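Long-range contacts in hydrolase (Thermococcus thioreducens, PDB 6IAH), which is a magnesium-binding phosphatase of the haloacid dehalogenase superfamily with diverse substrate specificity, possibly including phosphoglycolate: residues P130-G135 / D228-L233; E38-W43 / R71-V76; P182-E187 / E204-N209. All coordinates share one frame; numbering follows the deposited sequence.

Contact 1 (P130-G135 / D228-L233); sequences PIVRRG and DVNEFL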
loop_
_atom_site.group_PDB
_atom_site.type_symbol
_atom_site.label_atom_id
_atom_site.label_comp_id
_atom_site.label_asym_id
_atom_site.label_seq_id
_atom_site.Cartn_x
_atom_site.Cartn_y
_atom_site.Cartn_z
ATOM N N PRO A 130 13.609 2.099 -4.762
ATOM C CA PRO A 130 14.036 1.565 -3.467
ATOM C C PRO A 130 14.422 2.706 -2.515
ATOM O O PRO A 130 14.973 3.736 -2.959
ATOM C CB PRO A 130 15.229 0.681 -3.843
ATOM C CG PRO A 130 15.763 1.280 -5.081
ATOM C CD PRO A 130 14.568 1.748 -5.829
ATOM N N ILE A 131 13.979 2.616 -1.268
ATOM C CA ILE A 131 14.574 3.442 -0.194
ATOM C C ILE A 131 15.719 2.657 0.441
ATOM O O ILE A 131 16.808 3.140 0.580
ATOM C CB ILE A 131 13.542 3.874 0.876
ATOM C CG1 ILE A 131 12.374 4.626 0.224
ATOM C CG2 ILE A 131 14.227 4.692 1.961
ATOM C CD1 ILE A 131 11.125 4.734 1.094
ATOM N N VAL A 132 15.482 1.398 0.764
ATOM C CA VAL A 132 16.517 0.612 1.430
ATOM C C VAL A 132 17.691 0.312 0.458
ATOM O O VAL A 132 17.487 0.257 -0.759
ATOM C CB VAL A 132 15.888 -0.647 2.057
ATOM C CG1 VAL A 132 15.451 -1.633 0.985
ATOM C CG2 VAL A 132 16.837 -1.264 3.053
ATOM N N ARG A 133 18.916 0.209 0.997
ATOM C CA ARG A 133 20.092 -0.186 0.246
ATOM C C ARG A 133 20.199 -1.656 0.507
ATOM O O ARG A 133 20.234 -2.058 1.664
ATOM C CB ARG A 133 21.343 0.536 0.729
ATOM C CG ARG A 133 21.191 2.040 0.498
ATOM C CD ARG A 133 22.540 2.740 0.554
ATOM N NE ARG A 133 23.314 2.414 1.758
ATOM C CZ ARG A 133 23.346 3.115 2.896
ATOM N NH1 ARG A 133 22.632 4.232 3.089
ATOM N NH2 ARG A 133 24.127 2.661 3.881
ATOM N N ARG A 134 20.267 -2.442 -0.569
ATOM C CA ARG A 134 20.331 -3.908 -0.478
ATOM C C ARG A 134 21.545 -4.390 0.351
ATOM O O ARG A 134 21.498 -5.443 1.017
ATOM C CB ARG A 134 20.316 -4.543 -1.901
ATOM C CG ARG A 134 21.039 -3.760 -2.999
ATOM C CD ARG A 134 20.873 -4.344 -4.428
ATOM N NE ARG A 134 22.089 -4.115 -5.209
ATOM C CZ ARG A 134 22.265 -3.162 -6.129
ATOM N NH1 ARG A 134 21.284 -2.330 -6.484
ATOM N NH2 ARG A 134 23.448 -3.054 -6.712
ATOM N N GLY A 135 22.631 -3.627 0.299
ATOM C CA GLY A 135 23.872 -3.960 1.056
ATOM C C GLY A 135 23.613 -4.003 2.543
ATOM O O GLY A 135 24.107 -4.904 3.249
ATOM N N ASP A 228 15.448 7.210 8.207
ATOM C CA ASP A 228 14.913 6.240 7.275
ATOM C C ASP A 228 15.403 4.890 7.719
ATOM O O ASP A 228 16.141 4.771 8.709
ATOM C CB ASP A 228 15.362 6.557 5.853
ATOM C CG ASP A 228 16.890 6.656 5.712
ATOM O OD1 ASP A 228 17.656 5.849 6.285
ATOM O OD2 ASP A 228 17.335 7.568 4.986
ATOM N N VAL A 229 14.990 3.876 6.975
ATOM C CA VAL A 229 15.323 2.473 7.322
ATOM C C VAL A 229 16.838 2.217 7.272
ATOM O O VAL A 229 17.372 1.321 7.932
ATOM C CB VAL A 229 14.551 1.508 6.412
ATOM C CG1 VAL A 229 15.029 1.587 4.975
ATOM C CG2 VAL A 229 14.624 0.066 6.965
ATOM N N ASN A 230 17.554 2.985 6.466
ATOM C CA ASN A 230 18.998 2.708 6.316
ATOM C C ASN A 230 19.733 3.175 7.528
ATOM O O ASN A 230 20.634 2.488 7.991
ATOM C CB ASN A 230 19.561 3.413 5.050
ATOM C CG ASN A 230 18.993 2.822 3.783
ATOM O OD1 ASN A 230 18.873 1.586 3.658
ATOM N ND2 ASN A 230 18.608 3.681 2.845
ATOM N N GLU A 231 19.358 4.341 8.056
ATOM C CA GLU A 231 19.969 4.817 9.301
ATOM C C GLU A 231 19.611 3.852 10.419
ATOM O O GLU A 231 20.449 3.495 11.253
ATOM C CB GLU A 231 19.488 6.215 9.639
ATOM C CG GLU A 231 20.040 6.773 10.937
ATOM C CD GLU A 231 19.615 8.218 11.086
ATOM O OE1 GLU A 231 20.165 9.028 10.326
ATOM O OE2 GLU A 231 18.648 8.518 11.830
ATOM N N PHE A 232 18.363 3.425 10.424
ATOM C CA PHE A 232 17.983 2.396 11.372
ATOM C C PHE A 232 18.866 1.155 11.293
ATOM O O PHE A 232 19.372 0.626 12.326
ATOM C CB PHE A 232 16.515 2.010 11.237
ATOM C CG PHE A 232 16.164 0.933 12.223
ATOM C CD1 PHE A 232 15.984 1.273 13.550
ATOM C CD2 PHE A 232 16.263 -0.396 11.870
ATOM C CE1 PHE A 232 15.750 0.328 14.493
ATOM C CE2 PHE A 232 16.057 -1.375 12.847
ATOM C CZ PHE A 232 15.803 -0.987 14.125
ATOM N N LEU A 233 19.059 0.642 10.082
ATOM C CA LEU A 233 19.844 -0.605 9.940
ATOM C C LEU A 233 21.309 -0.424 10.292
ATOM O O LEU A 233 21.895 -1.283 10.903
ATOM C CB LEU A 233 19.736 -1.211 8.550
ATOM C CG LEU A 233 18.390 -1.897 8.293
ATOM C CD1 LEU A 233 18.282 -2.227 6.823
ATOM C CD2 LEU A 233 18.131 -3.158 9.131
#

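Contact 2 (E38-W43 / R71-V76); sequences EIKPEW and RAEELV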
loop_
_atom_site.group_PDB
_atom_site.type_symbol
_atom_site.label_atom_id
_atom_site.label_comp_id
_atom_site.label_asym_id
_atom_site.label_seq_id
_atom_site.Cartn_x
_atom_site.Cartn_y
_atom_site.Cartn_z
ATOM N N GLU A 38 -9.766 16.500 -15.460
ATOM C CA GLU A 38 -8.819 15.587 -14.836
ATOM C C GLU A 38 -9.205 15.300 -13.403
ATOM O O GLU A 38 -9.866 16.073 -12.712
ATOM C CB GLU A 38 -7.385 16.088 -14.888
ATOM C CG GLU A 38 -6.675 15.800 -16.201
ATOM C CD GLU A 38 -5.415 16.612 -16.266
ATOM O OE1 GLU A 38 -4.412 16.180 -15.649
ATOM O OE2 GLU A 38 -5.477 17.711 -16.858
ATOM N N ILE A 39 -8.781 14.136 -12.965
ATOM C CA ILE A 39 -8.909 13.796 -11.568
ATOM C C ILE A 39 -7.798 14.513 -10.785
ATOM O O ILE A 39 -6.619 14.247 -11.049
ATOM C CB ILE A 39 -8.821 12.256 -11.378
ATOM C CG1 ILE A 39 -10.047 11.608 -11.989
ATOM C CG2 ILE A 39 -8.764 11.887 -9.905
ATOM C CD1 ILE A 39 -11.357 11.895 -11.297
ATOM N N LYS A 40 -8.176 15.390 -9.839
ATOM C CA LYS A 40 -7.191 16.101 -9.019
ATOM C C LYS A 40 -6.527 15.162 -8.000
ATOM O O LYS A 40 -7.161 14.264 -7.424
ATOM C CB LYS A 40 -7.812 17.285 -8.306
ATOM C CG LYS A 40 -8.047 18.500 -9.155
ATOM C CD LYS A 40 -8.684 19.590 -8.302
ATOM C CE LYS A 40 -9.563 20.526 -9.121
ATOM N NZ LYS A 40 -10.520 21.316 -8.262
ATOM N N PRO A 41 -5.229 15.369 -7.767
ATOM C CA PRO A 41 -4.463 14.414 -6.929
ATOM C C PRO A 41 -4.947 14.364 -5.480
ATOM O O PRO A 41 -4.987 13.252 -4.890
ATOM C CB PRO A 41 -3.023 14.938 -7.052
ATOM C CG PRO A 41 -3.200 16.440 -7.280
ATOM C CD PRO A 41 -4.435 16.578 -8.114
ATOM N N GLU A 42 -5.331 15.523 -4.927
ATOM C CA GLU A 42 -5.836 15.574 -3.585
ATOM C C GLU A 42 -7.117 14.755 -3.395
ATOM O O GLU A 42 -7.332 14.283 -2.291
ATOM C CB GLU A 42 -6.040 16.996 -3.047
ATOM C CG GLU A 42 -7.145 17.821 -3.706
ATOM C CD GLU A 42 -6.649 18.802 -4.780
ATOM O OE1 GLU A 42 -5.573 18.545 -5.410
ATOM O OE2 GLU A 42 -7.379 19.806 -5.015
ATOM N N TRP A 43 -7.936 14.596 -4.460
ATOM C CA TRP A 43 -9.179 13.811 -4.372
ATOM C C TRP A 43 -8.872 12.350 -4.106
ATOM O O TRP A 43 -9.529 11.756 -3.279
ATOM C CB TRP A 43 -10.041 13.892 -5.632
ATOM C CG TRP A 43 -10.486 15.245 -5.988
ATOM C CD1 TRP A 43 -10.551 16.351 -5.168
ATOM C CD2 TRP A 43 -11.031 15.644 -7.231
ATOM N NE1 TRP A 43 -11.075 17.422 -5.858
ATOM C CE2 TRP A 43 -11.379 17.018 -7.120
ATOM C CE3 TRP A 43 -11.269 14.976 -8.437
ATOM C CZ2 TRP A 43 -11.932 17.733 -8.178
ATOM C CZ3 TRP A 43 -11.823 15.677 -9.500
ATOM C CH2 TRP A 43 -12.141 17.056 -9.366
ATOM N N ARG A 71 -19.401 17.362 -9.449
ATOM C CA ARG A 71 -19.276 17.924 -8.076
ATOM C C ARG A 71 -18.262 17.128 -7.217
ATOM O O ARG A 71 -18.472 16.931 -6.005
ATOM C CB ARG A 71 -20.633 17.914 -7.375
ATOM C CG ARG A 71 -21.758 18.534 -8.173
ATOM C CD ARG A 71 -22.982 18.840 -7.336
ATOM N NE ARG A 71 -23.626 17.605 -6.925
ATOM C CZ ARG A 71 -23.578 17.037 -5.715
ATOM N NH1 ARG A 71 -22.947 17.608 -4.678
ATOM N NH2 ARG A 71 -24.220 15.872 -5.535
ATOM N N ALA A 72 -17.186 16.658 -7.846
ATOM C CA ALA A 72 -16.253 15.775 -7.155
ATOM C C ALA A 72 -15.676 16.434 -5.906
ATOM O O ALA A 72 -15.671 15.854 -4.796
ATOM C CB ALA A 72 -15.148 15.335 -8.061
ATOM N N GLU A 73 -15.251 17.675 -6.064
ATOM C CA GLU A 73 -14.723 18.388 -4.907
ATOM C C GLU A 73 -15.646 18.409 -3.714
ATOM O O GLU A 73 -15.212 18.054 -2.604
ATOM C CB GLU A 73 -14.293 19.801 -5.290
ATOM C CG GLU A 73 -13.649 20.516 -4.131
ATOM C CD GLU A 73 -12.381 21.151 -4.594
ATOM O OE1 GLU A 73 -11.406 20.382 -4.830
ATOM O OE2 GLU A 73 -12.417 22.387 -4.810
ATOM N N GLU A 74 -16.895 18.826 -3.935
ATOM C CA GLU A 74 -17.928 18.816 -2.922
ATOM C C GLU A 74 -18.172 17.392 -2.396
ATOM O O GLU A 74 -18.380 17.238 -1.209
ATOM C CB GLU A 74 -19.266 19.290 -3.477
ATOM C CG GLU A 74 -19.471 20.772 -3.746
ATOM C CD GLU A 74 -20.884 21.008 -4.310
ATOM O OE1 GLU A 74 -21.834 20.247 -3.954
ATOM O OE2 GLU A 74 -21.079 21.929 -5.122
ATOM N N LEU A 75 -18.170 16.384 -3.287
ATOM C CA LEU A 75 -18.509 15.014 -2.884
ATOM C C LEU A 75 -17.404 14.372 -2.043
ATOM O O LEU A 75 -17.693 13.622 -1.115
ATOM C CB LEU A 75 -18.868 14.144 -4.090
ATOM C CG LEU A 75 -20.217 14.449 -4.695
ATOM C CD1 LEU A 75 -20.361 13.897 -6.091
ATOM C CD2 LEU A 75 -21.342 13.961 -3.790
ATOM N N VAL A 76 -16.152 14.697 -2.348
ATOM C CA VAL A 76 -15.038 14.268 -1.518
ATOM C C VAL A 76 -15.232 14.827 -0.097
ATOM O O VAL A 76 -15.000 14.123 0.863
ATOM C CB VAL A 76 -13.671 14.646 -2.103
ATOM C CG1 VAL A 76 -12.496 14.401 -1.087
ATOM C CG2 VAL A 76 -13.441 13.891 -3.411
#

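Contact 3 (P182-E187 / E204-N209); sequences PRALWE and ELFVEN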
loop_
_atom_site.group_PDB
_atom_site.type_symbol
_atom_site.label_atom_id
_atom_site.label_comp_id
_atom_site.label_asym_id
_atom_site.label_seq_id
_atom_site.Cartn_x
_atom_site.Cartn_y
_atom_site.Cartn_z
ATOM N N PRO A 182 -2.764 -8.134 15.031
ATOM C CA PRO A 182 -1.505 -8.539 15.575
ATOM C C PRO A 182 -1.104 -9.982 15.253
ATOM O O PRO A 182 0.062 -10.319 15.400
ATOM C CB PRO A 182 -1.701 -8.345 17.088
ATOM C CG PRO A 182 -3.160 -8.543 17.305
ATOM C CD PRO A 182 -3.777 -7.937 16.091
ATOM N N ARG A 183 -2.025 -10.799 14.795
ATOM C CA ARG A 183 -1.712 -12.191 14.386
ATOM C C ARG A 183 -0.727 -12.224 13.199
ATOM O O ARG A 183 -0.028 -13.188 13.025
ATOM C CB ARG A 183 -2.989 -12.926 13.969
ATOM C CG ARG A 183 -4.010 -13.089 15.089
ATOM C CD ARG A 183 -5.406 -13.454 14.564
ATOM N NE ARG A 183 -6.382 -13.471 15.653
ATOM C CZ ARG A 183 -6.919 -12.403 16.248
ATOM N NH1 ARG A 183 -6.606 -11.159 15.855
ATOM N NH2 ARG A 183 -7.798 -12.573 17.256
ATOM N N ALA A 184 -0.692 -11.158 12.391
ATOM C CA ALA A 184 0.256 -11.011 11.290
ATOM C C ALA A 184 1.717 -11.011 11.761
ATOM O O ALA A 184 2.596 -11.590 11.117
ATOM C CB ALA A 184 -0.035 -9.702 10.497
ATOM N N LEU A 185 1.951 -10.383 12.918
ATOM C CA LEU A 185 3.266 -10.282 13.456
ATOM C C LEU A 185 3.560 -11.584 14.198
ATOM O O LEU A 185 4.665 -12.144 14.074
ATOM C CB LEU A 185 3.387 -9.033 14.356
ATOM C CG LEU A 185 4.812 -8.708 14.862
ATOM C CD1 LEU A 185 5.960 -8.694 13.816
ATOM C CD2 LEU A 185 4.728 -7.368 15.625
ATOM N N TRP A 186 2.587 -12.103 14.922
ATOM C CA TRP A 186 2.789 -13.372 15.624
ATOM C C TRP A 186 3.137 -14.483 14.662
ATOM O O TRP A 186 3.998 -15.311 14.938
ATOM C CB TRP A 186 1.543 -13.754 16.406
ATOM C CG TRP A 186 1.654 -15.078 17.027
ATOM C CD1 TRP A 186 1.211 -16.256 16.520
ATOM C CD2 TRP A 186 2.306 -15.378 18.263
ATOM N NE1 TRP A 186 1.519 -17.281 17.397
ATOM C CE2 TRP A 186 2.181 -16.756 18.479
ATOM C CE3 TRP A 186 2.934 -14.599 19.230
ATOM C CZ2 TRP A 186 2.683 -17.386 19.634
ATOM C CZ3 TRP A 186 3.426 -15.220 20.388
ATOM C CH2 TRP A 186 3.298 -16.595 20.577
ATOM N N GLU A 187 2.458 -14.493 13.520
ATOM C CA GLU A 187 2.754 -15.427 12.440
ATOM C C GLU A 187 4.244 -15.553 12.131
ATOM O O GLU A 187 4.748 -16.651 11.925
ATOM C CB GLU A 187 2.013 -14.992 11.153
ATOM C CG GLU A 187 2.010 -16.014 10.019
ATOM C CD GLU A 187 1.531 -17.392 10.481
ATOM O OE1 GLU A 187 0.760 -17.438 11.491
ATOM O OE2 GLU A 187 1.977 -18.416 9.873
ATOM N N GLU A 204 1.886 1.693 13.795
ATOM C CA GLU A 204 2.038 1.891 15.240
ATOM C C GLU A 204 0.978 1.153 16.027
ATOM O O GLU A 204 1.279 0.398 16.980
ATOM C CB GLU A 204 2.008 3.379 15.583
ATOM C CG GLU A 204 2.455 3.641 17.006
ATOM C CD GLU A 204 3.067 5.015 17.183
ATOM O OE1 GLU A 204 2.483 5.912 16.596
ATOM O OE2 GLU A 204 4.131 5.180 17.872
ATOM N N LEU A 205 -0.259 1.257 15.536
ATOM C CA LEU A 205 -1.394 0.547 16.115
ATOM C C LEU A 205 -1.240 -0.950 16.060
ATOM O O LEU A 205 -1.568 -1.704 17.054
ATOM C CB LEU A 205 -2.674 0.985 15.385
ATOM C CG LEU A 205 -3.979 0.286 15.686
ATOM C CD1 LEU A 205 -4.357 0.179 17.182
ATOM C CD2 LEU A 205 -5.086 0.981 14.908
ATOM N N PHE A 206 -0.775 -1.430 14.891
ATOM C CA PHE A 206 -0.444 -2.843 14.718
ATOM C C PHE A 206 0.381 -3.381 15.904
ATOM O O PHE A 206 0.121 -4.490 16.493
ATOM C CB PHE A 206 0.298 -2.963 13.353
ATOM C CG PHE A 206 0.901 -4.296 13.025
ATOM C CD1 PHE A 206 0.192 -5.490 13.198
ATOM C CD2 PHE A 206 2.159 -4.349 12.404
ATOM C CE1 PHE A 206 0.726 -6.696 12.793
ATOM C CE2 PHE A 206 2.683 -5.575 11.987
ATOM C CZ PHE A 206 1.978 -6.742 12.224
ATOM N N VAL A 207 1.470 -2.684 16.169
ATOM C CA VAL A 207 2.404 -3.106 17.234
ATOM C C VAL A 207 1.780 -2.857 18.644
ATOM O O VAL A 207 1.861 -3.739 19.511
ATOM C CB VAL A 207 3.787 -2.434 17.099
ATOM C CG1 VAL A 207 4.692 -2.828 18.221
ATOM C CG2 VAL A 207 4.436 -2.802 15.767
ATOM N N GLU A 208 1.104 -1.724 18.841
ATOM C CA GLU A 208 0.255 -1.568 20.086
ATOM C C GLU A 208 -0.659 -2.783 20.290
ATOM O O GLU A 208 -0.738 -3.332 21.403
ATOM C CB GLU A 208 -0.559 -0.296 20.025
ATOM C CG GLU A 208 0.259 0.961 20.252
ATOM C CD GLU A 208 -0.369 2.271 19.717
ATOM O OE1 GLU A 208 -1.523 2.328 19.279
ATOM O OE2 GLU A 208 0.316 3.288 19.731
ATOM N N ASN A 209 -1.312 -3.249 19.214
ATOM C CA ASN A 209 -2.154 -4.451 19.339
ATOM C C ASN A 209 -1.388 -5.698 19.703
ATOM O O ASN A 209 -1.897 -6.614 20.388
ATOM C CB ASN A 209 -2.946 -4.730 18.044
ATOM C CG ASN A 209 -4.036 -3.699 17.785
ATOM O OD1 ASN A 209 -4.562 -3.060 18.707
ATOM N ND2 ASN A 209 -4.358 -3.508 16.515
#

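Contact 1 (P130-G135 / D228-L233)
N230 reaches from the first turn of helix 229-239 to the backbone of I131-R133, the run leading into helix 134-141. Its CB lies 3.7 Å from R133 NH1, on an oblique approach to the guanidinium. CG stands anti to the carbonyl carbon (chi1 -67°), and chi2 of -42° turns the two polar atoms to different partners. ND2 donates to I131 O at 2.9 Å, I131 O lying close to the N230 amide plane although ND2 sits above the carbonyl plane of I131. N230 OD1 accepts from R133 N at 3.0 Å with an N-H...O angle of 155°. Two bonds to peptide groups on either side of V132 therefore fix the rotation of this buried amide. A leucine in its place would probably leave I131 O and R133 N without these partners. Beside the amide, V229 CG1 packs 3.8 Å from V132 CB, and L233 CD1 touches V132 CG2. R133 carries its NH2 on to a salt bridge with E234. D228 is the N-cap of helix 229-239: its OD1 takes E231 N nearly along the C-O axis, and N230 N weakly. The arrangement is a side-chain amide bridging two helix starts in the Rossmann-like HAD core, where the neighbouring V229 touches V10, in what is probably the DxDx(T/V) motif carrying the magnesium ligands D6 and D8.

Contact 2 (E38-W43 / R71-V76)
W43 lays its indole against the first turn of helix 72-78, with A72 CB over the six-membered ring as a CH-pi contact, 3.7 Å from the centroid and 14° off the ring normal. This is helix-to-helix packing in the mostly helical part of the chain between strands 12-13 and 129-130, the place of the cap module in HAD phosphatases. The indole is gripped on both faces. A72 CB and E73 N stand above one, each displaced toward the rim, while K40 CB, from the N-cap residue of W43's own helix, sits 3.7 Å above the other, over its centre. V76 CG2 comes obliquely to the base of the side chain, 4.1 Å from W43 CB. L63 of helix 56-68 also touches W43, and F66 of that helix touches A72, so a third helix joins the packing.

The polar edge of the indole is satisfied at the same time. CG of E73 is anti to the backbone N (chi1 -176°), and a bend at chi2 brings the carboxylate round to the indole N-H. The carboxylate plane stands almost perpendicular to the ring. E73 OE1 also forms a long salt bridge with K40 NZ at 3.7 Å. E42 OE2 is near E73 OE1 as well, a like charge that K40 would be expected to offset in part. The indole bond is nearly straight: W43 NE1 meets E73 OE1 at 3.2 Å, with the oxygen in the ring plane, on the anti side of the carboxylate and 25° out of its plane.

Contact 3 (P182-E187 / E204-N209)
The backbones of 182-187 and 204-209 come nearest at P182 and N209, whose CA atoms are 5.6 Å apart, where the chain leads into helix 183-189 beside the middle of helix 201-213.

The pyrrolidine of P182 crosses N209 at an oblique angle. P182 CD is 3.8 Å from N209 CB, and P182 CB is 3.7 Å from N209 O, so the ring rests on both the side-chain base and the carbonyl. The amide end of N209 is engaged elsewhere, ND2 donating to P180 O in the approach to the same helix. P182 O in turn accepts from both L185 N and W186 N, within the first turn.

F206 makes the largest single contribution to the interface. Its CG is anti to the backbone N (chi1 172°), and the CE1-CZ end of the ring reaches A184 and L185. F206 CE1 lies 3.9 Å from A184 CB. F206 CZ presses closer, 3.4 Å from L185 CB, and also comes within 3.7 Å of L185 N. P182 CA is 4.0 Å from F206 CE1, and the contacting atoms of all three residues lie oblique to the ring. Y196, on strand 194-198, adds an edge-to-face contact, and V149 of strand 145-149 touches both F206 and A184. The two helices are thus packed together over one side of the parallel HAD sheet. The side chain of F206 is also about 5 Å from that of D203, a magnesium ligand in a structure of this protein, although no metal is bound to D203 here.

Across these two segments cohesion is apolar and depends on shape: F206 is held by close carbon contacts, while the polar link from N209 runs to P180, two residues before 182-187.

Contacts 1 and 3 belong to the Rossmann-like core, contact 2 to the helical part inserted after strand 12-13. The centre of contact 2 is 35 Å from that of contact 1 and 34 Å from that of contact 3, on the opposite side of the chain's centre from both. Contacts 1 and 3, with centres 22 Å apart, both lie near bound magnesium: the side chain of I131 is about 7 Å from an ion, that of F206 about 10 Å. D6, D8 and D199 are the metal ligands in this structure. Along the chain contact 3 is nested inside the loop closed by contact 1, whereas contact 2 closes before either opens.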